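Local coordinates for protein alanine racemase (Enterococcus faecalis, PDB 3E5P) that is an alanine racemase, a two-domain enzyme with an eight-stranded barrel and a mainly beta C-terminal domain, modelled as a dimer with pyridoxal-5'-phosphate, at residues G285-W290 with S363-R368. The protein carries 1 engineered substitution. Residues are numbered along the deposited sequence; the frame is centred on the assembly and turned at random.
Sequences GYADGW and SQRIPR. With PPI (propanoic acid), chain K.
The 3-10 turn at 286-288 meets the type I turn from S363 to I366, with the CA atoms of D288 and S363 4.6 Å apart. One backbone hydrogen bond joins them, from S363 N to D288 O (2.8 Å). The main tie is a buried salt bridge between D288 and R365. R365 grips the carboxylate side-on with two nitrogens: NE gives to D288 OD1 (2.8 Å) and NH2 to D288 OD2 (2.6 Å). Both oxygens lie near the guanidinium plane, but the donors come from above the carboxylate plane, and the two planes are 42° apart. A bend in the arginine chain at chi3 (70°) turns NE and NH2 together onto the aspartate. D288 OD2 also accepts from G285 N on its anti lone pair (3.1 Å), which ties the carboxylate back to its own loop. D288 OD1 has a second charged partner in R7. R365 NH1 makes salt bridges to D315 and to E70 of the second subunit, so three acidic side chains, one from the other chain, probably balance its charge.

A287 CB sits over one face of the guanidinium. S363 CB packs on A287 O (3.3 Å), while S363 OG accepts from R365 N in an ST turn. I366 lays CD1 and CG1 alongside D288 CB, at 3.9 Å for CD1. The contact joins two loops of the C-terminal domain at the dimer interface, with the side chain of R365 about 8 Å from a bound pyridoxal-5'-phosphate, in keeping with the shared active-site region of dimeric alanine racemases.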
# COMPACT_ATOMS: atom_id res chain seq x y z
N GLY C 285 -4.77 9.84 -3.84
CA GLY C 285 -4.66 9.08 -5.07
C GLY C 285 -4.39 7.61 -4.81
O GLY C 285 -4.46 7.16 -3.66
N TYR C 286 -4.06 6.85 -5.84
CA TYR C 286 -3.80 5.44 -5.61
C TYR C 286 -2.54 5.19 -4.79
O TYR C 286 -2.52 4.27 -3.99
CB TYR C 286 -3.80 4.64 -6.93
CG TYR C 286 -2.89 5.13 -8.02
CD1 TYR C 286 -1.53 4.86 -7.99
CD2 TYR C 286 -3.41 5.84 -9.12
CE1 TYR C 286 -0.68 5.28 -9.01
CE2 TYR C 286 -2.58 6.28 -10.15
CZ TYR C 286 -1.21 5.99 -10.09
OH TYR C 286 -0.36 6.45 -11.07
N ALA C 287 -1.52 6.02 -4.94
CA ALA C 287 -0.29 5.86 -4.17
C ALA C 287 -0.57 5.93 -2.67
O ALA C 287 0.29 5.62 -1.85
CB ALA C 287 0.73 6.94 -4.55
N ASP C 288 -1.79 6.34 -2.32
CA ASP C 288 -2.22 6.45 -0.93
C ASP C 288 -3.08 5.25 -0.61
O ASP C 288 -3.48 5.04 0.53
CB ASP C 288 -3.07 7.72 -0.70
CG ASP C 288 -2.26 8.99 -0.80
OD1 ASP C 288 -1.44 9.26 0.10
OD2 ASP C 288 -2.44 9.73 -1.79
N GLY C 289 -3.41 4.47 -1.63
CA GLY C 289 -4.25 3.31 -1.41
C GLY C 289 -5.63 3.45 -2.03
O GLY C 289 -6.39 2.49 -2.09
N TRP C 290 -5.98 4.66 -2.47
CA TRP C 290 -7.27 4.91 -3.10
C TRP C 290 -7.05 4.45 -4.54
O TRP C 290 -6.76 5.25 -5.43
CB TRP C 290 -7.58 6.42 -3.06
CG TRP C 290 -9.03 6.76 -3.25
CD1 TRP C 290 -9.59 7.47 -4.27
CD2 TRP C 290 -10.11 6.36 -2.40
NE1 TRP C 290 -10.96 7.54 -4.11
CE2 TRP C 290 -11.31 6.87 -2.97
CE3 TRP C 290 -10.19 5.62 -1.20
CZ2 TRP C 290 -12.56 6.66 -2.39
CZ3 TRP C 290 -11.44 5.41 -0.63
CH2 TRP C 290 -12.61 5.93 -1.23
N SER C 363 -1.83 3.61 2.32
CA SER C 363 -0.43 4.00 2.50
C SER C 363 -0.12 4.68 3.84
O SER C 363 -1.00 5.22 4.52
CB SER C 363 -0.02 4.94 1.36
OG SER C 363 1.29 5.44 1.54
N GLN C 364 1.16 4.65 4.23
CA GLN C 364 1.58 5.28 5.48
C GLN C 364 1.66 6.78 5.23
O GLN C 364 1.76 7.57 6.17
CB GLN C 364 2.94 4.76 5.92
CG GLN C 364 3.14 4.83 7.43
CD GLN C 364 2.21 3.89 8.18
OE1 GLN C 364 1.81 4.16 9.31
NE2 GLN C 364 1.86 2.78 7.54
N ARG C 365 1.61 7.16 3.96
CA ARG C 365 1.65 8.57 3.58
C ARG C 365 0.41 9.27 4.12
O ARG C 365 0.36 10.50 4.17
CB ARG C 365 1.71 8.70 2.06
CG ARG C 365 2.17 10.06 1.58
CD ARG C 365 2.40 10.12 0.06
NE ARG C 365 1.17 10.05 -0.72
CZ ARG C 365 1.08 10.38 -2.01
NH1 ARG C 365 2.16 10.79 -2.67
NH2 ARG C 365 -0.08 10.30 -2.64
N ILE C 366 -0.60 8.50 4.52
CA ILE C 366 -1.81 9.11 5.08
C ILE C 366 -1.70 9.06 6.59
O ILE C 366 -1.69 7.98 7.17
CB ILE C 366 -3.09 8.35 4.72
CG1 ILE C 366 -3.29 8.29 3.22
CG2 ILE C 366 -4.27 9.04 5.36
CD1 ILE C 366 -4.63 7.67 2.82
N PRO C 367 -1.62 10.23 7.24
CA PRO C 367 -1.52 10.32 8.70
C PRO C 367 -2.73 9.71 9.41
O PRO C 367 -3.88 9.95 9.03
CB PRO C 367 -1.45 11.83 8.95
CG PRO C 367 -0.84 12.37 7.73
CD PRO C 367 -1.51 11.57 6.63
N ARG C 368 -2.47 8.91 10.44
CA ARG C 368 -3.53 8.31 11.23
C ARG C 368 -3.65 9.05 12.56
O ARG C 368 -2.64 9.29 13.23
CB ARG C 368 -3.24 6.85 11.52
CG ARG C 368 -3.68 5.88 10.48
CD ARG C 368 -2.61 5.63 9.44
NE ARG C 368 -2.86 4.34 8.81
CZ ARG C 368 -2.21 3.90 7.74
NH1 ARG C 368 -1.26 4.64 7.19
NH2 ARG C 368 -2.52 2.72 7.22
C1 PPI K . -0.76 9.26 -12.44
C2 PPI K . -1.31 8.05 -13.18
C3 PPI K . -0.80 7.91 -14.61
O1 PPI K . 0.48 9.34 -12.22
O2 PPI K . -1.56 10.14 -12.05